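Local structure of peptidase M28 (Shewanella amazonensis SB2B, 3IIB) at residues F60-K65 against I239-G244; S81-F86 against E218-L223; L106-V111 against D129-I134; D179-T184 against T403-L408; I276-A281 against I295-Y300. The protein is a zinc-binding, homodimeric member of peptidase family M28 that probably acts as a metallodipeptidase or carboxypeptidase. All blocks are in the same frame, centred on the assembly; numbering follows the deposited sequence.

Contact 1: F60-K65 against I239-G244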
# COMPACT_ATOMS: atom_id res chain seq x y z
N PHE A 60 -37.62 2.20 -5.75
CA PHE A 60 -37.73 1.94 -7.19
C PHE A 60 -39.04 1.25 -7.51
O PHE A 60 -39.63 0.57 -6.68
CB PHE A 60 -36.53 1.16 -7.74
CG PHE A 60 -35.27 2.01 -7.84
CD1 PHE A 60 -35.16 2.96 -8.83
CD2 PHE A 60 -34.28 1.92 -6.92
CE1 PHE A 60 -34.04 3.76 -8.90
CE2 PHE A 60 -33.14 2.74 -6.97
CZ PHE A 60 -33.02 3.63 -7.94
N ASP A 61 -39.50 1.46 -8.73
CA ASP A 61 -40.81 0.95 -9.13
C ASP A 61 -40.86 -0.57 -9.26
O ASP A 61 -41.86 -1.20 -8.87
CB ASP A 61 -41.26 1.61 -10.41
CG ASP A 61 -41.48 3.10 -10.24
OD1 ASP A 61 -42.33 3.43 -9.42
OD2 ASP A 61 -40.83 3.94 -10.90
N ARG A 62 -39.78 -1.16 -9.75
CA ARG A 62 -39.60 -2.62 -9.70
C ARG A 62 -38.19 -2.91 -9.24
O ARG A 62 -37.24 -2.16 -9.53
CB ARG A 62 -39.79 -3.24 -11.09
CG ARG A 62 -41.20 -3.09 -11.64
CD ARG A 62 -41.36 -3.74 -13.04
NE ARG A 62 -41.06 -5.18 -13.03
CZ ARG A 62 -40.53 -5.86 -14.06
NH1 ARG A 62 -40.18 -5.24 -15.20
NH2 ARG A 62 -40.31 -7.17 -13.93
N VAL A 63 -38.07 -3.98 -8.47
CA VAL A 63 -36.79 -4.47 -8.00
C VAL A 63 -36.88 -5.98 -8.05
O VAL A 63 -37.79 -6.58 -7.45
CB VAL A 63 -36.45 -4.00 -6.52
CG1 VAL A 63 -35.13 -4.64 -6.03
CG2 VAL A 63 -36.39 -2.47 -6.39
N TYR A 64 -35.96 -6.60 -8.77
CA TYR A 64 -36.02 -8.06 -8.97
C TYR A 64 -34.65 -8.58 -9.34
O TYR A 64 -33.72 -7.81 -9.57
CB TYR A 64 -37.06 -8.42 -10.01
CG TYR A 64 -36.91 -7.77 -11.36
CD1 TYR A 64 -37.36 -6.48 -11.58
CD2 TYR A 64 -36.37 -8.47 -12.42
CE1 TYR A 64 -37.24 -5.89 -12.86
CE2 TYR A 64 -36.23 -7.89 -13.67
CZ TYR A 64 -36.67 -6.61 -13.89
OH TYR A 64 -36.56 -6.06 -15.15
N LYS A 65 -34.55 -9.89 -9.41
CA LYS A 65 -33.28 -10.49 -9.78
C LYS A 65 -33.44 -11.63 -10.74
O LYS A 65 -34.49 -12.28 -10.78
CB LYS A 65 -32.51 -10.92 -8.55
CG LYS A 65 -33.16 -12.01 -7.72
CD LYS A 65 -32.39 -12.18 -6.44
CE LYS A 65 -32.56 -13.52 -5.85
NZ LYS A 65 -33.88 -13.68 -5.22
N ILE A 239 -31.82 -6.07 -10.49
CA ILE A 239 -32.36 -5.09 -11.41
C ILE A 239 -33.35 -4.19 -10.66
O ILE A 239 -34.19 -4.67 -9.85
CB ILE A 239 -33.02 -5.77 -12.60
CG1 ILE A 239 -31.95 -6.56 -13.42
CG2 ILE A 239 -33.78 -4.70 -13.46
CD1 ILE A 239 -32.52 -7.51 -14.48
N ALA A 240 -33.24 -2.90 -10.95
CA ALA A 240 -34.26 -1.92 -10.52
C ALA A 240 -34.67 -1.05 -11.66
O ALA A 240 -33.89 -0.75 -12.59
CB ALA A 240 -33.75 -1.05 -9.40
N GLU A 241 -35.92 -0.58 -11.58
CA GLU A 241 -36.46 0.26 -12.63
C GLU A 241 -37.14 1.50 -12.08
O GLU A 241 -37.79 1.48 -11.04
CB GLU A 241 -37.45 -0.54 -13.51
CG GLU A 241 -36.80 -1.66 -14.29
CD GLU A 241 -37.75 -2.57 -15.04
OE1 GLU A 241 -38.98 -2.34 -15.03
OE2 GLU A 241 -37.23 -3.51 -15.68
N VAL A 242 -36.90 2.60 -12.80
CA VAL A 242 -37.71 3.79 -12.77
C VAL A 242 -38.72 3.66 -13.91
O VAL A 242 -38.37 3.64 -15.07
CB VAL A 242 -36.86 5.06 -12.99
CG1 VAL A 242 -37.77 6.31 -12.98
CG2 VAL A 242 -35.73 5.16 -11.92
N LYS A 243 -40.00 3.58 -13.57
CA LYS A 243 -41.03 3.31 -14.55
C LYS A 243 -41.13 4.46 -15.57
O LYS A 243 -41.07 5.63 -15.19
CB LYS A 243 -42.39 3.09 -13.83
CG LYS A 243 -43.52 2.70 -14.73
CD LYS A 243 -44.75 2.10 -14.00
CE LYS A 243 -45.55 3.11 -13.25
NZ LYS A 243 -46.85 2.48 -12.80
N GLY A 244 -41.25 4.10 -16.84
CA GLY A 244 -41.42 5.05 -17.91
C GLY A 244 -42.85 5.50 -18.02
O GLY A 244 -43.66 5.19 -17.18
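Arg62 to Tyr64 run antiparallel to Ile239 to Glu241: Tyr64 and Ile239 exchange both backbone hydrogen bonds, and Val63 and Ala240 form the non-hydrogen-bonded pair beside them. Next to this ladder a classic beta bulge sets Asp61 and Arg62 both opposite Glu241, with Asp61 N donating to Glu241 O and Glu241 N to Arg62 O. Asp61 OD2 also accepts from Lys243 N at 2.8 Å in a nearly straight bond, on the anti side and 28° out of the carboxylate plane. Ala240 CB lies over one face of the Phe60 ring, 4.2 Å from its centroid, while Val242 CG2 meets the ring edge. This pairing joins one end of each of the long strands 62-84 and 220-242, with helices 42-57 and 267-285 touching the Phe60 side. On the other face of the sheet, with CG between its backbone N and carbonyl carbon (chi1 56°), Tyr64 lays its ring against Ile239, whose CB is 4.0 Å from the ring centroid; Arg62 NH2 comes over the opposite face, near the rim. Tyr64 OH donates to Glu241 OE2 at 2.7 Å, arriving from above the carboxylate plane. Arg62 NH1 bridges to Glu241 OE1 at 3.1 Å, guanidinium and carboxylate standing 84° apart. An alanine in place of Tyr64 would probably leave Glu241 OE2 without its hydroxyl donor and let the Arg62 guanidinium turn more freely. Arg296 NE makes a salt bridge to that same oxygen, Glu241 OE2.

Contact 2: S81-F86 against E218-L223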
# COMPACT_ATOMS: atom_id res chain seq x y z
N SER A 81 8.60 -16.97 -1.20
CA SER A 81 9.86 -16.30 -0.83
C SER A 81 10.95 -16.59 -1.84
O SER A 81 10.86 -17.52 -2.64
CB SER A 81 10.28 -16.70 0.58
OG SER A 81 10.61 -18.06 0.58
N ILE A 82 11.98 -15.76 -1.83
CA ILE A 82 13.18 -16.07 -2.60
C ILE A 82 14.08 -16.91 -1.71
O ILE A 82 14.33 -16.56 -0.54
CB ILE A 82 13.89 -14.78 -2.98
CG1 ILE A 82 13.04 -14.01 -4.01
CG2 ILE A 82 15.25 -15.09 -3.54
CD1 ILE A 82 13.65 -12.55 -4.16
N LEU A 83 14.53 -18.03 -2.25
CA LEU A 83 15.42 -18.95 -1.52
C LEU A 83 16.89 -18.66 -1.77
O LEU A 83 17.73 -18.86 -0.88
CB LEU A 83 15.12 -20.42 -1.88
CG LEU A 83 13.70 -20.93 -1.59
CD1 LEU A 83 13.57 -22.40 -2.05
CD2 LEU A 83 13.35 -20.82 -0.12
N SER A 84 17.19 -18.18 -2.98
CA SER A 84 18.54 -17.84 -3.38
C SER A 84 18.49 -16.92 -4.59
O SER A 84 17.55 -16.96 -5.38
CB SER A 84 19.37 -19.11 -3.66
OG SER A 84 18.82 -19.83 -4.73
N PRO A 85 19.52 -16.05 -4.75
CA PRO A 85 20.79 -15.94 -3.98
C PRO A 85 20.69 -15.35 -2.54
O PRO A 85 21.48 -15.70 -1.69
CB PRO A 85 21.62 -15.03 -4.86
CG PRO A 85 20.61 -14.18 -5.61
CD PRO A 85 19.43 -15.04 -5.81
N PHE A 86 19.73 -14.45 -2.31
CA PHE A 86 19.61 -13.73 -1.06
C PHE A 86 18.20 -13.99 -0.53
O PHE A 86 17.22 -13.48 -1.11
CB PHE A 86 19.78 -12.23 -1.29
CG PHE A 86 21.00 -11.89 -2.11
CD1 PHE A 86 22.27 -12.22 -1.64
CD2 PHE A 86 20.88 -11.30 -3.36
CE1 PHE A 86 23.38 -11.94 -2.39
CE2 PHE A 86 22.00 -11.00 -4.09
CZ PHE A 86 23.23 -11.34 -3.63
N GLU A 218 21.16 -16.68 -10.78
CA GLU A 218 19.85 -17.34 -10.88
C GLU A 218 19.06 -17.17 -9.58
O GLU A 218 19.63 -17.23 -8.49
CB GLU A 218 20.02 -18.82 -11.20
CG GLU A 218 20.58 -18.99 -12.62
CD GLU A 218 20.53 -20.41 -13.12
OE1 GLU A 218 20.72 -21.34 -12.32
OE2 GLU A 218 20.30 -20.58 -14.33
N VAL A 219 17.75 -16.98 -9.72
CA VAL A 219 16.84 -16.82 -8.59
C VAL A 219 15.98 -18.06 -8.49
O VAL A 219 15.43 -18.58 -9.51
CB VAL A 219 15.96 -15.57 -8.76
CG1 VAL A 219 14.87 -15.45 -7.64
CG2 VAL A 219 16.87 -14.33 -8.86
N VAL A 220 15.92 -18.57 -7.27
CA VAL A 220 15.10 -19.71 -6.91
C VAL A 220 14.08 -19.22 -5.94
O VAL A 220 14.43 -18.50 -5.00
CB VAL A 220 15.99 -20.79 -6.23
CG1 VAL A 220 15.15 -22.01 -5.74
CG2 VAL A 220 17.14 -21.20 -7.15
N ILE A 221 12.82 -19.62 -6.12
CA ILE A 221 11.75 -19.22 -5.22
C ILE A 221 11.05 -20.45 -4.64
O ILE A 221 11.16 -21.54 -5.19
CB ILE A 221 10.73 -18.26 -5.89
CG1 ILE A 221 9.87 -18.95 -6.95
CG2 ILE A 221 11.47 -17.04 -6.50
CD1 ILE A 221 8.70 -18.07 -7.42
N SER A 222 10.38 -20.23 -3.52
CA SER A 222 9.38 -21.13 -2.96
C SER A 222 8.00 -20.51 -3.19
O SER A 222 7.85 -19.30 -3.02
CB SER A 222 9.59 -21.30 -1.47
OG SER A 222 8.58 -22.16 -0.92
N LEU A 223 7.02 -21.32 -3.62
CA LEU A 223 5.65 -20.84 -3.84
C LEU A 223 4.65 -21.85 -3.27
O LEU A 223 4.71 -23.06 -3.57
CB LEU A 223 5.37 -20.66 -5.33
CG LEU A 223 3.99 -20.15 -5.75
CD1 LEU A 223 3.67 -18.73 -5.26
CD2 LEU A 223 3.89 -20.22 -7.29
O HOH W 1 20.39 -19.05 -6.91
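Leu83 and Ser84 both face Val220 in a classic beta bulge, where strand 62-84 ends against the start of strand 220-242. Leu83 N donates to Val220 O at 2.8 Å, and Ser84 N adds a weak bond to the same oxygen, which thus serves two successive N-H groups. Val220 N in turn donates to Ser84 O. Before the bulge the pairing is regular, with Ser81 and Ser222 exchanging both backbone bonds and Ile82 opposite Ile221. Leu83 carries CG anti to its carbonyl carbon (chi1 -59°), and its two methyls meet neighbours on one face: CD1 is 4.0 Å from Val220 CG1, and CD2 is 4.0 Å from Ser222 CB. The extra residue shifts the register by one in this antiparallel pair, whose strands lie at 141° to each other. Ile82 points to the face it shares with Ile221, opposite that of Ser81 and Val220, and its CG2 meets Val219 CG1 at 4.1 Å. Met212 of helix 203-213 covers Ile82 and Pro85. The cis peptide bond before Pro85 follows directly on the bulge, and Pro85 CD rests 3.5 Å from Glu218 O and against Val219 CG2. Beyond it, Phe86 packs on Glu33 of the second subunit.

Contact 3: L106-V111 against D129-I134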
# COMPACT_ATOMS: atom_id res chain seq x y z
N LEU A 106 6.43 -26.44 -3.69
CA LEU A 106 7.04 -25.98 -4.95
C LEU A 106 8.21 -25.00 -4.76
O LEU A 106 8.00 -23.85 -4.34
CB LEU A 106 6.00 -25.34 -5.83
CG LEU A 106 6.38 -24.91 -7.23
CD1 LEU A 106 6.97 -26.10 -8.03
CD2 LEU A 106 5.14 -24.32 -7.95
N SER A 107 9.40 -25.45 -5.08
CA SER A 107 10.60 -24.61 -5.08
C SER A 107 11.28 -24.84 -6.43
O SER A 107 11.43 -25.97 -6.85
CB SER A 107 11.55 -25.01 -3.94
OG SER A 107 10.94 -24.87 -2.67
N ALA A 108 11.67 -23.77 -7.12
CA ALA A 108 12.19 -23.88 -8.47
C ALA A 108 12.94 -22.65 -8.86
O ALA A 108 12.65 -21.56 -8.36
CB ALA A 108 11.04 -24.09 -9.48
N THR A 109 13.87 -22.83 -9.80
CA THR A 109 14.55 -21.72 -10.47
C THR A 109 13.59 -21.02 -11.40
O THR A 109 12.76 -21.66 -12.06
CB THR A 109 15.74 -22.25 -11.26
OG1 THR A 109 16.62 -22.89 -10.33
CG2 THR A 109 16.48 -21.15 -12.03
N ILE A 110 13.65 -19.69 -11.45
CA ILE A 110 12.80 -18.94 -12.36
C ILE A 110 13.52 -18.58 -13.65
O ILE A 110 14.75 -18.63 -13.73
CB ILE A 110 12.22 -17.64 -11.68
CG1 ILE A 110 13.29 -16.60 -11.47
CG2 ILE A 110 11.50 -17.98 -10.34
CD1 ILE A 110 12.77 -15.26 -11.11
N VAL A 111 12.73 -18.26 -14.68
CA VAL A 111 13.22 -17.69 -15.92
C VAL A 111 12.36 -16.47 -16.20
O VAL A 111 11.14 -16.56 -16.22
CB VAL A 111 13.16 -18.67 -17.12
CG1 VAL A 111 13.73 -17.99 -18.41
CG2 VAL A 111 13.89 -19.96 -16.83
N ASP A 129 10.84 -27.98 -15.33
CA ASP A 129 11.25 -27.90 -13.91
C ASP A 129 11.40 -26.48 -13.36
O ASP A 129 11.81 -26.31 -12.21
CB ASP A 129 12.58 -28.65 -13.70
CG ASP A 129 12.55 -30.04 -14.30
OD1 ASP A 129 11.60 -30.78 -13.99
OD2 ASP A 129 13.47 -30.37 -15.09
N LYS A 130 11.02 -25.47 -14.14
CA LYS A 130 11.23 -24.09 -13.75
C LYS A 130 9.93 -23.32 -13.62
O LYS A 130 8.88 -23.76 -14.04
CB LYS A 130 12.15 -23.40 -14.76
CG LYS A 130 13.59 -23.97 -14.73
CD LYS A 130 14.54 -23.24 -15.64
CE LYS A 130 15.97 -23.65 -15.39
NZ LYS A 130 16.88 -23.07 -16.44
N ILE A 131 10.04 -22.15 -13.03
CA ILE A 131 8.88 -21.27 -12.90
C ILE A 131 9.09 -20.07 -13.84
O ILE A 131 10.14 -19.44 -13.79
CB ILE A 131 8.72 -20.81 -11.45
CG1 ILE A 131 8.15 -21.97 -10.58
CG2 ILE A 131 7.80 -19.55 -11.32
CD1 ILE A 131 8.15 -21.70 -9.06
N ALA A 132 8.09 -19.78 -14.66
CA ALA A 132 8.16 -18.59 -15.52
C ALA A 132 7.90 -17.36 -14.67
O ALA A 132 7.08 -17.42 -13.77
CB ALA A 132 7.14 -18.68 -16.68
N PHE A 133 8.59 -16.26 -15.00
CA PHE A 133 8.36 -14.94 -14.39
C PHE A 133 8.16 -13.93 -15.53
O PHE A 133 9.09 -13.61 -16.25
CB PHE A 133 9.54 -14.60 -13.45
CG PHE A 133 9.60 -13.16 -12.98
CD1 PHE A 133 8.45 -12.47 -12.53
CD2 PHE A 133 10.81 -12.47 -13.03
CE1 PHE A 133 8.53 -11.13 -12.14
CE2 PHE A 133 10.90 -11.16 -12.61
CZ PHE A 133 9.76 -10.48 -12.18
N ILE A 134 6.93 -13.44 -15.69
CA ILE A 134 6.65 -12.37 -16.62
C ILE A 134 6.77 -11.05 -15.86
O ILE A 134 6.07 -10.85 -14.86
CB ILE A 134 5.22 -12.45 -17.22
CG1 ILE A 134 5.02 -13.73 -18.03
CG2 ILE A 134 4.93 -11.14 -18.07
CD1 ILE A 134 3.57 -13.97 -18.59
O HOH W 2 14.11 -25.50 -10.94
O HOH W 3 16.94 -19.85 -15.18
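Ile131 meets Ala108 and Leu106 with the far part of its side chain. Its CG1 stands beside its own backbone N (chi1 -75°) and lies 3.7 Å from Ala108 CB, while CD1 goes on to meet Leu106 CG tip to tip at 4.1 Å. The same face carries Ile110, whose CG2 touches Ile131 CB and whose CD1 lies 3.9 Å from Phe133 CD2, the two side chains running side by side and pointing the same way. Lys130, its chain extended beyond CG, passes Thr109 O with CB at 3.3 Å and crosses Val111, CD lying 3.5 Å from Val111 CG2. What sets this register is a parallel backbone ladder: Ile131 N donates to Thr109 O, Val111 N to Ile131 O, and Phe133 N to Val111 O at 2.8 Å. Where the ladder begins, one water bridges the strands, accepting from Thr109 N and donating to Asp129 O. A second water donates to Ile110 O and is held only weakly by Lys130 NZ. The two strands belong to the beta-alpha-beta unit of strand 106-113, helix 116-120 and strand 131-134. Outward, Ala108 and Ile110 bond through their backbones to Ile221 and Val219, and Ala132 to Gly168, placing the pair inside a wider mixed sheet. Ile209 of helix 203-213 touches both Ile110 and Phe133. The side chains of Ile131, Ile110 and Phe133 thus meet through apolar contacts, whereas polar backbone atoms at the start of the ladder are satisfied by water.

Contact 4: D179-T184 against T403-L408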
# COMPACT_ATOMS: atom_id res chain seq x y z
N ASP A 179 3.41 -0.15 -4.52
CA ASP A 179 3.08 -0.64 -3.18
C ASP A 179 3.28 -2.15 -3.08
O ASP A 179 3.28 -2.88 -4.07
CB ASP A 179 1.65 -0.30 -2.86
CG ASP A 179 1.41 1.17 -2.73
OD1 ASP A 179 2.25 1.87 -2.11
OD2 ASP A 179 0.38 1.63 -3.29
N ARG A 180 3.45 -2.59 -1.84
CA ARG A 180 3.65 -4.00 -1.51
C ARG A 180 2.28 -4.68 -1.49
O ARG A 180 1.85 -5.23 -0.47
CB ARG A 180 4.41 -4.14 -0.21
CG ARG A 180 5.02 -5.50 -0.05
CD ARG A 180 6.40 -5.52 -0.66
NE ARG A 180 7.00 -6.85 -0.60
CZ ARG A 180 7.59 -7.37 0.48
NH1 ARG A 180 7.68 -6.68 1.61
NH2 ARG A 180 8.12 -8.59 0.40
N MSE A 181 1.63 -4.67 -2.66
CA MSE A 181 0.29 -5.19 -2.84
C MSE A 181 0.37 -6.11 -4.08
O MSE A 181 0.85 -5.69 -5.14
CB MSE A 181 -0.69 -4.04 -3.14
CG MSE A 181 -0.81 -3.03 -2.02
SE MSE A 181 -2.02 -3.60 -0.67
CE MSE A 181 -1.28 -5.09 0.22
N ALA A 182 -0.15 -7.33 -3.91
CA ALA A 182 -0.26 -8.27 -5.01
C ALA A 182 -1.67 -8.16 -5.62
O ALA A 182 -2.69 -8.15 -4.90
CB ALA A 182 0.10 -9.69 -4.57
N HIS A 183 -1.70 -8.03 -6.95
CA HIS A 183 -2.95 -7.84 -7.68
C HIS A 183 -3.41 -9.20 -8.22
O HIS A 183 -2.66 -9.89 -8.92
CB HIS A 183 -2.78 -6.91 -8.88
CG HIS A 183 -2.39 -5.50 -8.57
ND1 HIS A 183 -3.12 -4.42 -9.01
CD2 HIS A 183 -1.32 -5.00 -7.91
CE1 HIS A 183 -2.50 -3.31 -8.67
NE2 HIS A 183 -1.41 -3.63 -7.99
N THR A 184 -4.63 -9.59 -7.86
CA THR A 184 -5.26 -10.80 -8.39
C THR A 184 -6.05 -10.47 -9.66
O THR A 184 -5.88 -9.40 -10.25
CB THR A 184 -6.12 -11.51 -7.30
OG1 THR A 184 -6.41 -12.85 -7.72
CG2 THR A 184 -7.41 -10.68 -6.85
N THR A 403 -6.41 -5.30 -5.67
CA THR A 403 -5.57 -5.44 -4.49
C THR A 403 -6.35 -5.43 -3.20
O THR A 403 -7.52 -4.99 -3.17
CB THR A 403 -4.53 -4.29 -4.38
OG1 THR A 403 -5.22 -3.08 -4.00
CG2 THR A 403 -3.76 -4.12 -5.73
N PRO A 404 -5.69 -5.81 -2.08
CA PRO A 404 -6.30 -5.54 -0.77
C PRO A 404 -6.49 -4.06 -0.43
O PRO A 404 -7.14 -3.76 0.56
CB PRO A 404 -5.32 -6.18 0.23
CG PRO A 404 -4.53 -7.21 -0.62
CD PRO A 404 -4.45 -6.61 -1.97
N ASN A 405 -5.88 -3.18 -1.23
CA ASN A 405 -5.98 -1.77 -1.05
C ASN A 405 -7.19 -1.15 -1.76
O ASN A 405 -7.38 0.05 -1.68
CB ASN A 405 -4.69 -1.12 -1.55
CG ASN A 405 -4.21 0.02 -0.70
OD1 ASN A 405 -4.69 0.25 0.42
ND2 ASN A 405 -3.22 0.76 -1.22
N ASP A 406 -8.03 -1.96 -2.41
CA ASP A 406 -9.28 -1.45 -3.00
C ASP A 406 -10.35 -1.27 -1.92
O ASP A 406 -11.21 -2.16 -1.70
CB ASP A 406 -9.78 -2.34 -4.14
CG ASP A 406 -11.02 -1.77 -4.79
OD1 ASP A 406 -11.36 -0.64 -4.39
OD2 ASP A 406 -11.62 -2.41 -5.69
N THR A 407 -10.24 -0.13 -1.25
CA THR A 407 -11.04 0.16 -0.06
C THR A 407 -11.71 1.52 -0.20
O THR A 407 -11.34 2.33 -1.05
CB THR A 407 -10.16 0.12 1.24
OG1 THR A 407 -9.09 1.04 1.14
CG2 THR A 407 -9.59 -1.28 1.50
N LEU A 408 -12.67 1.78 0.68
CA LEU A 408 -13.57 2.92 0.54
C LEU A 408 -12.82 4.23 0.47
O LEU A 408 -13.22 5.17 -0.24
CB LEU A 408 -14.58 2.92 1.70
CG LEU A 408 -15.57 4.10 1.81
CD1 LEU A 408 -16.53 4.15 0.64
CD2 LEU A 408 -16.28 4.02 3.15
O HOH W 4 -1.87 0.07 -3.66
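Bends at chi2 and chi3 bring Met181, a selenomethionine, against Thr403 to Asn405: chi2 of -82° swings SE to 3.7 Å from Asn405 CB, and chi3 of 67° sends CE to 4.0 Å from Pro404 CG. The Met181 and Pro404 side chains slide past each other in opposite directions, and Met181 CB rests against Thr403 CG2. The Thr403 methyl lies over one face of the His183 ring, its exact closeness being doubtful. Both segments are loops; the second forms a type I beta turn from Thr403 to Asp406, within which Thr403 OG1 accepts from Asn405 N at 2.8 Å as an ST turn and also hydrogen-bonds Tyr400 O. The turn follows the zinc ligand His402, whose ND1 is hydrogen-bonded to Thr184 O, so Thr184 is a second-shell residue. His183 NE2 is engaged by Asp177 OD1. A water bridges Asp179 OD2 and Asn405 ND2. Asn405 OD1 accepts from Arg180 N of the second subunit, Asp179 OD1 from Asn405 ND2 of that subunit, and Met181 packs on its counterpart there; loops meeting across the dimer near zinc are consistent with the homodimer, not the monomer, being active.

Contact 5: I276-A281 against I295-Y300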
# COMPACT_ATOMS: atom_id res chain seq x y z
N ILE A 276 -22.81 4.86 -8.35
CA ILE A 276 -22.99 5.90 -9.36
C ILE A 276 -24.31 5.70 -10.07
O ILE A 276 -25.15 6.62 -10.13
CB ILE A 276 -21.81 5.91 -10.35
CG1 ILE A 276 -20.60 6.55 -9.68
CG2 ILE A 276 -22.18 6.67 -11.65
CD1 ILE A 276 -19.24 6.15 -10.33
N VAL A 277 -24.53 4.49 -10.60
CA VAL A 277 -25.77 4.24 -11.39
C VAL A 277 -27.02 4.20 -10.50
O VAL A 277 -28.08 4.76 -10.89
CB VAL A 277 -25.68 3.03 -12.34
CG1 VAL A 277 -24.50 3.22 -13.34
CG2 VAL A 277 -25.60 1.68 -11.59
N THR A 278 -26.91 3.66 -9.29
CA THR A 278 -28.06 3.62 -8.35
C THR A 278 -28.46 5.02 -7.88
O THR A 278 -29.63 5.38 -7.91
CB THR A 278 -27.80 2.72 -7.15
OG1 THR A 278 -27.46 1.41 -7.63
CG2 THR A 278 -29.05 2.61 -6.25
N ALA A 279 -27.47 5.81 -7.45
CA ALA A 279 -27.75 7.19 -7.04
C ALA A 279 -28.30 8.03 -8.19
O ALA A 279 -29.26 8.79 -7.99
CB ALA A 279 -26.49 7.88 -6.44
N ALA A 280 -27.73 7.91 -9.38
CA ALA A 280 -28.22 8.64 -10.57
C ALA A 280 -29.70 8.32 -10.83
O ALA A 280 -30.52 9.21 -11.04
CB ALA A 280 -27.36 8.35 -11.81
N ALA A 281 -30.04 7.03 -10.79
CA ALA A 281 -31.42 6.60 -10.97
C ALA A 281 -32.35 7.13 -9.84
O ALA A 281 -33.48 7.54 -10.10
CB ALA A 281 -31.50 5.05 -11.11
N ILE A 295 -36.14 3.48 -17.20
CA ILE A 295 -34.71 3.44 -16.87
C ILE A 295 -34.45 2.22 -16.03
O ILE A 295 -35.03 2.06 -14.96
CB ILE A 295 -34.25 4.71 -16.15
CG1 ILE A 295 -34.41 5.91 -17.11
CG2 ILE A 295 -32.80 4.59 -15.62
CD1 ILE A 295 -34.43 7.32 -16.40
N ARG A 296 -33.56 1.37 -16.51
CA ARG A 296 -33.28 0.11 -15.84
C ARG A 296 -31.84 0.11 -15.31
O ARG A 296 -30.88 0.25 -16.10
CB ARG A 296 -33.53 -1.06 -16.80
CG ARG A 296 -33.26 -2.42 -16.15
CD ARG A 296 -33.52 -3.59 -17.07
NE ARG A 296 -34.96 -3.72 -17.33
CZ ARG A 296 -35.49 -4.43 -18.33
NH1 ARG A 296 -34.72 -5.08 -19.21
NH2 ARG A 296 -36.80 -4.49 -18.44
N VAL A 297 -31.70 -0.01 -13.98
CA VAL A 297 -30.41 -0.18 -13.34
C VAL A 297 -30.12 -1.67 -13.31
O VAL A 297 -30.93 -2.43 -12.81
CB VAL A 297 -30.38 0.40 -11.91
CG1 VAL A 297 -29.08 0.03 -11.17
CG2 VAL A 297 -30.52 1.93 -11.93
N VAL A 298 -29.00 -2.09 -13.88
CA VAL A 298 -28.63 -3.50 -13.83
C VAL A 298 -27.31 -3.62 -13.09
O VAL A 298 -26.31 -3.01 -13.50
CB VAL A 298 -28.52 -4.18 -15.23
CG1 VAL A 298 -28.20 -5.64 -15.06
CG2 VAL A 298 -29.78 -3.95 -16.00
N LEU A 299 -27.33 -4.40 -12.01
CA LEU A 299 -26.15 -4.64 -11.22
C LEU A 299 -25.73 -6.07 -11.52
O LEU A 299 -26.35 -7.03 -11.05
CB LEU A 299 -26.40 -4.40 -9.73
CG LEU A 299 -27.01 -3.07 -9.34
CD1 LEU A 299 -27.17 -2.93 -7.80
CD2 LEU A 299 -26.09 -1.96 -9.86
N TYR A 300 -24.74 -6.20 -12.39
CA TYR A 300 -24.43 -7.49 -12.98
C TYR A 300 -23.64 -8.36 -12.05
O TYR A 300 -22.77 -7.90 -11.32
CB TYR A 300 -23.62 -7.33 -14.31
CG TYR A 300 -24.38 -6.74 -15.48
CD1 TYR A 300 -25.14 -7.54 -16.28
CD2 TYR A 300 -24.29 -5.39 -15.81
CE1 TYR A 300 -25.82 -7.03 -17.40
CE2 TYR A 300 -24.98 -4.87 -16.89
CZ TYR A 300 -25.72 -5.70 -17.70
OH TYR A 300 -26.36 -5.20 -18.80
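Val297 directs CB from its strand toward Val277 and Ala281 of the helix, and its two methyls divide the work. CG1, anti to the backbone N (chi1 172°), reaches Val277 CG2 at 3.9 Å and, beside it, Thr278 OG1 at 4.1 Å. CG2 turns to the next helical turn, where it lies 3.4 Å from Ala281 CB, tighter than usual van der Waals contact, and 3.9 Å from Val277 O. Further along the strand Leu299 comes in with CD2, 4.1 Å from Val277 CG2, the two side chains sliding past each other in opposite directions. Thr278 OG1 is hydrogen-bonded to Val274 O of its own helix. An alanine in place of Val297 would probably open a gap between strand and helix, leaving Ala281 CB and Val277 CG2 without their nearest neighbours across the contact. The axes of 276-281 and 295-300 approach to 8.8 Å at 159°, within the beta-alpha-beta unit of strand 247-257, helix 267-285 and strand 293-300, which carries the zinc ligands His257 and Asp269. Buried and joined by van der Waals contact alone, this interface depends on the fit of Val297 and Leu299 against Val277 and Ala281, tightest at Ala281 CB.

How the contacts relate
Strands 62-84 and 220-242 run the length of the molecule and are paired at both ends: contact 1 at one, contact 2 at the other, their centres 55 Å apart. Contact 3 lies about 9 Å from contact 2, centre to centre, because strand 106-113 neighbours 220-242; contact 5 lies equally near contact 1, through strand 293-300. Along the chain, contact 3 is nested within contact 2 and contact 2 within contact 1, while contact 5 falls inside contact 4; contact 4 crosses contacts 1 and 2, their segments alternating. Thus one mixed sheet links two lobes. Contact 4, centre to centre about 24 Å from contacts 2 and 3, joins loops beside the zinc site at the dimer interface.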